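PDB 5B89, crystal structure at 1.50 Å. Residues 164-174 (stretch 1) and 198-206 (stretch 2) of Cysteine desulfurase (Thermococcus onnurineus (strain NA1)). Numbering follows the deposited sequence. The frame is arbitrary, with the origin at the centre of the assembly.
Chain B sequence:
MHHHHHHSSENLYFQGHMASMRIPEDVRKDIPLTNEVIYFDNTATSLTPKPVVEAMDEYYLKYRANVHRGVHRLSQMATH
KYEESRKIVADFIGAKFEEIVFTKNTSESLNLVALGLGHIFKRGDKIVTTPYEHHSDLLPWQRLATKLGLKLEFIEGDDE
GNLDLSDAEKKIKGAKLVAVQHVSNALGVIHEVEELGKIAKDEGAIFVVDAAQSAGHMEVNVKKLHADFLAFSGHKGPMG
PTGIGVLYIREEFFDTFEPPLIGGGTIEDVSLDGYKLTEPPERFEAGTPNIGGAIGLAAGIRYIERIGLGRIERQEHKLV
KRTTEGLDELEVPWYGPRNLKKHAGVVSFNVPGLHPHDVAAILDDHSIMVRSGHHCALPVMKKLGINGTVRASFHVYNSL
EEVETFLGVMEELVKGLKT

Stretch 1 (164-174) DLSDAEKKIKG
Stretch 2 (198-206) KIAKDEGAI

Two helical segments of one chain, Leu165–Ile172 and the helix already under way at Lys198, run side by side in nearly the same direction; their axes cross at -27° and approach to 9.8 Å. The register is set by three CA pairs: Glu169 CA to Ile199 CA at 6.5 Å, Ile172 CA to Ala200 CA at 6.3 Å, and Lys173 CA to Glu203 CA at 5.6 Å, so the backbones draw closer toward their C-terminal ends. Asp164 caps the first helix from a non-helical backbone (phi/psi -89/103, chi1 t): its OD1 accepts from Asp167 N at 3.1 Å and, weakly, from Ser166 N at 3.1 Å. Helical phi/psi then hold through Ile172; Lys173 (-60/125) breaks away, and Gly174 turns at 81/0, where a side chain would jam against the preceding carbonyl oxygen. The second segment is already helical at Lys198, its helix having begun earlier in the chain, and closes with a Schellman motif at Gly204 (72/25), in which Ala205 N reaches Ala200 O at 2.9 Å and Gly204 N reaches Lys201 O at 3.2 Å; Ala205 continues extended at -94/144.

Ile199, Ile172 and Glu203 cover the most surface, and the CA-to-CB bond of each points toward the other stretch. Both isoleucines are buried mt rotamers (chi1/chi2 -56/164° for Ile199, -67/171° for Ile172). Their methyls meet at 3.8 Å, Ile172 CG2 to Ile199 CG2, a van der Waals contact between two buried side chains. The same Ile172 CG2 lies 3.8 Å from Ala200 CA and 4.3 Å from Ala205 CB, so one methyl touches the helix backbone and the residue just beyond its terminal turn. Ile199 CD1 extends the apolar contact to the aliphatic part of Glu169 (chi1 m, chi2 t), 3.7 Å from its CG.

Glu203 (chi1 m, chi2 m, chi3 -25°) lies beside the last turn of the first helix. Its CB sits 3.9 Å from Ile172 O, and its OE1 is 3.8 Å from Lys173 CG. Lys173 (chi1 t, chi2 t, chi3 t, chi4 p) contributes methylene packing here: no salt bridge forms between the two residues, and no direct hydrogen bond joins the stretches. A water supplies the polar link, accepting from Gly174 N at 3.0 Å and lying within hydrogen-bonding distance of Glu203 O (2.9 Å) and Glu203 OE1 (2.6 Å).

Charged pairs instead brace each helix internally, one turn apart: Lys171 NZ to Asp167 OD2 at 2.7 Å, and Lys198 NZ to Asp202 OD2 at 2.9 Å. The contact buries 334 Å² in total.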

ATOM      1  N   ASP B 164      -2.676 -28.855 -19.881  1.00 18.27           N
ATOM      2  CA  ASP B 164      -2.127 -29.736 -20.912  1.00 19.31           C
ATOM      3  C   ASP B 164      -0.758 -29.148 -21.292  1.00 18.11           C
ATOM      4  O   ASP B 164      -0.711 -28.165 -21.954  1.00 17.60           O
ATOM      5  CB  ASP B 164      -3.064 -29.668 -22.102  1.00 20.55           C
ATOM      6  CG  ASP B 164      -2.597 -30.490 -23.314  1.00 22.77           C
ATOM      7  OD1 ASP B 164      -1.463 -30.881 -23.360  1.00 23.85           O
ATOM      8  OD2 ASP B 164      -3.424 -30.698 -24.188  1.00 26.75           O
ATOM      9  N   LEU B 165       0.319 -29.744 -20.807  1.00 18.47           N
ATOM     10  CA  LEU B 165       1.634 -29.225 -21.001  1.00 18.87           C
ATOM     11  C   LEU B 165       2.110 -29.262 -22.444  1.00 22.21           C
ATOM     12  O   LEU B 165       2.940 -28.523 -22.813  1.00 20.86           O
ATOM     13  CB  LEU B 165       2.609 -29.863 -20.052  1.00 20.14           C
ATOM     14  CG  LEU B 165       2.397 -29.448 -18.592  1.00 24.28           C
ATOM     15  CD1 LEU B 165       3.472 -30.061 -17.742  1.00 28.08           C
ATOM     16  CD2 LEU B 165       2.335 -27.954 -18.352  1.00 25.93           C
ATOM     17  N   SER B 166       1.525 -30.142 -23.230  1.00 22.21           N
ATOM     18  CA  SER B 166       1.810 -30.218 -24.646  1.00 22.70           C
ATOM     19  C   SER B 166       1.231 -28.983 -25.299  1.00 23.55           C
ATOM     20  O   SER B 166       1.880 -28.369 -26.062  1.00 25.74           O
ATOM     21  CB  SER B 166       1.227 -31.494 -25.243  1.00 25.41           C
ATOM     22  OG  SER B 166       2.005 -32.555 -24.800  1.00 36.39           O
ATOM     23  N   ASP B 167       0.013 -28.617 -24.975  1.00 21.21           N
ATOM     24  CA  ASP B 167      -0.559 -27.400 -25.448  1.00 22.30           C
ATOM     25  C   ASP B 167       0.265 -26.182 -24.941  1.00 19.46           C
ATOM     26  O   ASP B 167       0.423 -25.170 -25.671  1.00 19.40           O
ATOM     27  CB  ASP B 167      -2.016 -27.270 -25.003  1.00 24.17           C
ATOM     28  CG  ASP B 167      -2.707 -26.168 -25.670  1.00 25.29           C
ATOM     29  OD1 ASP B 167      -2.800 -26.155 -26.920  1.00 24.41           O
ATOM     30  OD2 ASP B 167      -3.174 -25.153 -25.045  1.00 21.79           O
ATOM     31  N   ALA B 168       0.719 -26.242 -23.664  1.00 16.11           N
ATOM     32  CA  ALA B 168       1.550 -25.138 -23.155  1.00 16.72           C
ATOM     33  C   ALA B 168       2.773 -24.875 -24.011  1.00 17.57           C
ATOM     34  O   ALA B 168       3.116 -23.786 -24.303  1.00 17.36           O
ATOM     35  CB  ALA B 168       1.965 -25.404 -21.730  1.00 16.75           C
ATOM     36  N   GLU B 169       3.405 -25.953 -24.459  1.00 18.21           N
ATOM     37  CA  GLU B 169       4.602 -25.784 -25.262  1.00 19.54           C
ATOM     38  C   GLU B 169       4.260 -25.144 -26.581  1.00 18.80           C
ATOM     39  O   GLU B 169       4.967 -24.227 -27.040  1.00 19.61           O
ATOM     40  CB  GLU B 169       5.164 -27.145 -25.562  1.00 21.69           C
ATOM     41  CG  GLU B 169       5.850 -27.887 -24.479  1.00 29.01           C
ATOM     42  CD  GLU B 169       6.391 -29.240 -24.975  1.00 39.45           C
ATOM     43  OE1 GLU B 169       5.627 -30.000 -25.608  1.00 50.16           O
ATOM     44  OE2 GLU B 169       7.563 -29.530 -24.732  1.00 42.69           O
ATOM     45  N   LYS B 170       3.161 -25.542 -27.160  1.00 18.79           N
ATOM     46  CA  LYS B 170       2.742 -24.962 -28.393  1.00 23.01           C
ATOM     47  C   LYS B 170       2.396 -23.517 -28.271  1.00 22.84           C
ATOM     48  O   LYS B 170       2.784 -22.751 -29.076  1.00 25.29           O
ATOM     49  CB  LYS B 170       1.546 -25.695 -28.974  1.00 24.68           C
ATOM     50  CG  LYS B 170       1.895 -27.063 -29.423  1.00 33.42           C
ATOM     51  CD  LYS B 170       0.708 -27.961 -29.710  1.00 39.31           C
ATOM     52  CE  LYS B 170       1.248 -29.303 -30.201  1.00 43.50           C
ATOM     53  NZ  LYS B 170       0.334 -30.470 -30.182  1.00 49.85           N
ATOM     54  N   LYS B 171       1.646 -23.160 -27.249  1.00 20.43           N
ATOM     55  CA  LYS B 171       1.256 -21.798 -27.074  1.00 20.61           C
ATOM     56  C   LYS B 171       2.387 -20.861 -26.680  1.00 19.43           C
ATOM     57  O   LYS B 171       2.389 -19.753 -27.087  1.00 21.07           O
ATOM     58  CB  LYS B 171       0.164 -21.704 -26.025  1.00 22.38           C
ATOM     59  CG  LYS B 171      -1.138 -22.394 -26.419  1.00 26.09           C
ATOM     60  CD  LYS B 171      -2.257 -21.420 -26.351  1.00 26.27           C
ATOM     61  CE  LYS B 171      -3.487 -21.919 -27.078  1.00 28.27           C
ATOM     62  NZ  LYS B 171      -4.128 -23.052 -26.379  1.00 26.01           N
ATOM     63  N   ILE B 172       3.316 -21.361 -25.890  1.00 20.07           N
ATOM     64  CA  ILE B 172       4.394 -20.497 -25.324  1.00 19.01           C
ATOM     65  C   ILE B 172       5.456 -20.207 -26.428  1.00 22.04           C
ATOM     66  O   ILE B 172       6.088 -19.158 -26.402  1.00 18.76           O
ATOM     67  CB  ILE B 172       5.029 -21.116 -24.104  1.00 18.47           C
ATOM     68  CG1 ILE B 172       3.954 -21.129 -22.980  1.00 18.76           C
ATOM     69  CG2 ILE B 172       6.261 -20.367 -23.663  1.00 19.44           C
ATOM     70  CD1 ILE B 172       4.406 -21.934 -21.771  1.00 18.29           C
ATOM     71  N   LYS B 173       5.594 -21.113 -27.407  1.00 21.53           N
ATOM     72  CA  LYS B 173       6.491 -20.839 -28.561  1.00 24.10           C
ATOM     73  C   LYS B 173       5.991 -19.583 -29.259  1.00 21.28           C
ATOM     74  O   LYS B 173       4.827 -19.436 -29.603  1.00 22.20           O
ATOM     75  CB  LYS B 173       6.511 -22.064 -29.507  1.00 28.65           C
ATOM     76  CG  LYS B 173       7.372 -21.817 -30.782  1.00 35.77           C
ATOM     77  CD  LYS B 173       7.086 -22.885 -31.840  1.00 35.45           C
ATOM     78  CE  LYS B 173       7.872 -22.640 -33.132  1.00 42.50           C
ATOM     79  NZ  LYS B 173       9.344 -22.567 -32.896  1.00 46.55           N
ATOM     80  N   GLY B 174       6.895 -18.606 -29.409  1.00 21.89           N
ATOM     81  CA  GLY B 174       6.507 -17.338 -29.998  1.00 22.02           C
ATOM     82  C   GLY B 174       5.822 -16.341 -29.071  1.00 23.46           C
ATOM     83  O   GLY B 174       5.432 -15.294 -29.523  1.00 23.69           O
ATOM     84  N   LYS B 198      10.558 -23.315 -17.461  1.00 12.26           N
ATOM     85  CA  LYS B 198      11.576 -23.921 -18.378  1.00 14.57           C
ATOM     86  C   LYS B 198      11.149 -23.709 -19.790  1.00 15.07           C
ATOM     87  O   LYS B 198      11.972 -23.250 -20.638  1.00 15.74           O
ATOM     88  CB  LYS B 198      11.855 -25.372 -18.084  1.00 15.52           C
ATOM     89  CG  LYS B 198      12.776 -26.043 -19.118  1.00 20.50           C
ATOM     90  CD  LYS B 198      12.908 -27.531 -18.838  1.00 24.51           C
ATOM     91  CE  LYS B 198      13.416 -28.347 -20.113  1.00 25.40           C
ATOM     92  NZ  LYS B 198      14.659 -27.743 -20.620  1.00 28.86           N
ATOM     93  N   ILE B 199       9.942 -23.991 -20.174  1.00 13.39           N
ATOM     94  CA  ILE B 199       9.412 -23.704 -21.462  1.00 14.04           C
ATOM     95  C   ILE B 199       9.543 -22.270 -21.882  1.00 15.38           C
ATOM     96  O   ILE B 199      10.028 -21.926 -22.983  1.00 16.45           O
ATOM     97  CB  ILE B 199       7.970 -24.210 -21.677  1.00 16.93           C
ATOM     98  CG1 ILE B 199       7.868 -25.741 -21.420  1.00 17.95           C
ATOM     99  CG2 ILE B 199       7.493 -23.868 -23.042  1.00 19.47           C
ATOM    100  CD1 ILE B 199       6.461 -26.256 -21.231  1.00 18.20           C
ATOM    101  N   ALA B 200       9.144 -21.364 -20.985  1.00 16.05           N
ATOM    102  CA  ALA B 200       9.223 -19.941 -21.311  1.00 13.49           C
ATOM    103  C   ALA B 200      10.688 -19.546 -21.452  1.00 12.98           C
ATOM    104  O   ALA B 200      10.942 -18.743 -22.411  1.00 15.69           O
ATOM    105  CB  ALA B 200       8.547 -19.090 -20.153  1.00 13.73           C
ATOM    106  N   LYS B 201      11.589 -19.998 -20.633  1.00 13.65           N
ATOM    107  CA  LYS B 201      13.024 -19.630 -20.737  1.00 13.80           C
ATOM    108  C   LYS B 201      13.552 -20.176 -22.119  1.00 15.67           C
ATOM    109  O   LYS B 201      14.256 -19.449 -22.870  1.00 16.85           O
ATOM    110  CB  LYS B 201      13.795 -20.261 -19.656  1.00 19.13           C
ATOM    111  CG  LYS B 201      15.320 -20.190 -19.751  1.00 24.68           C
ATOM    112  CD  LYS B 201      15.969 -20.900 -18.574  1.00 28.16           C
ATOM    113  CE  LYS B 201      17.435 -20.533 -18.520  1.00 29.04           C
ATOM    114  NZ  LYS B 201      18.066 -21.245 -17.379  1.00 37.03           N
ATOM    115  N   ASP B 202      13.167 -21.395 -22.395  1.00 14.89           N
ATOM    116  CA  ASP B 202      13.686 -22.017 -23.641  1.00 16.22           C
ATOM    117  C   ASP B 202      13.093 -21.314 -24.849  1.00 17.25           C
ATOM    118  O   ASP B 202      13.813 -21.248 -25.909  1.00 18.54           O
ATOM    119  CB  ASP B 202      13.370 -23.563 -23.658  1.00 16.08           C
ATOM    120  CG  ASP B 202      14.112 -24.357 -22.611  1.00 18.07           C
ATOM    121  OD1 ASP B 202      15.048 -23.837 -21.947  1.00 19.59           O
ATOM    122  OD2 ASP B 202      13.783 -25.582 -22.405  1.00 20.96           O
ATOM    123  N   GLU B 203      11.912 -20.748 -24.867  1.00 15.21           N
ATOM    124  CA  GLU B 203      11.331 -20.034 -25.934  1.00 16.10           C
ATOM    125  C   GLU B 203      11.572 -18.527 -25.986  1.00 15.94           C
ATOM    126  O   GLU B 203      11.078 -17.859 -26.907  1.00 19.67           O
ATOM    127  CB  GLU B 203       9.820 -20.342 -26.007  1.00 19.84           C
ATOM    128  CG  GLU B 203       9.501 -21.851 -26.212  1.00 20.00           C
ATOM    129  CD  GLU B 203      10.102 -22.504 -27.470  1.00 25.57           C
ATOM    130  OE1 GLU B 203      10.374 -21.731 -28.450  1.00 24.20           O
ATOM    131  OE2 GLU B 203      10.264 -23.780 -27.434  1.00 26.01           O
ATOM    132  N   GLY B 204      12.322 -18.007 -25.009  1.00 17.15           N
ATOM    133  CA  GLY B 204      12.559 -16.549 -24.954  1.00 18.53           C
ATOM    134  C   GLY B 204      11.362 -15.701 -24.538  1.00 17.74           C
ATOM    135  O   GLY B 204      11.328 -14.519 -24.842  1.00 19.26           O
ATOM    136  N   ALA B 205      10.373 -16.254 -23.779  1.00 14.11           N
ATOM    137  CA  ALA B 205       9.235 -15.502 -23.287  1.00 15.41           C
ATOM    138  C   ALA B 205       9.570 -14.995 -21.861  1.00 15.88           C
ATOM    139  O   ALA B 205      10.147 -15.739 -21.075  1.00 17.63           O
ATOM    140  CB  ALA B 205       8.021 -16.438 -23.195  1.00 15.22           C
ATOM    141  N   ILE B 206       9.110 -13.806 -21.553  1.00 14.64           N
ATOM    142  CA  ILE B 206       9.179 -13.278 -20.170  1.00 14.31           C
ATOM    143  C   ILE B 206       8.195 -14.147 -19.315  1.00 13.36           C
ATOM    144  O   ILE B 206       7.100 -14.385 -19.783  1.00 14.80           O
ATOM    145  CB  ILE B 206       8.826 -11.851 -20.124  1.00 14.47           C
ATOM    146  CG1 ILE B 206       9.879 -11.030 -20.898  1.00 14.62           C
ATOM    147  CG2 ILE B 206       8.691 -11.365 -18.624  1.00 13.25           C
ATOM    148  CD1 ILE B 206       9.410  -9.638 -21.176  1.00 19.18           C
TER
HETATM  149  O   HOH W   1       9.865 -19.257 -29.170  1.00 23.21           O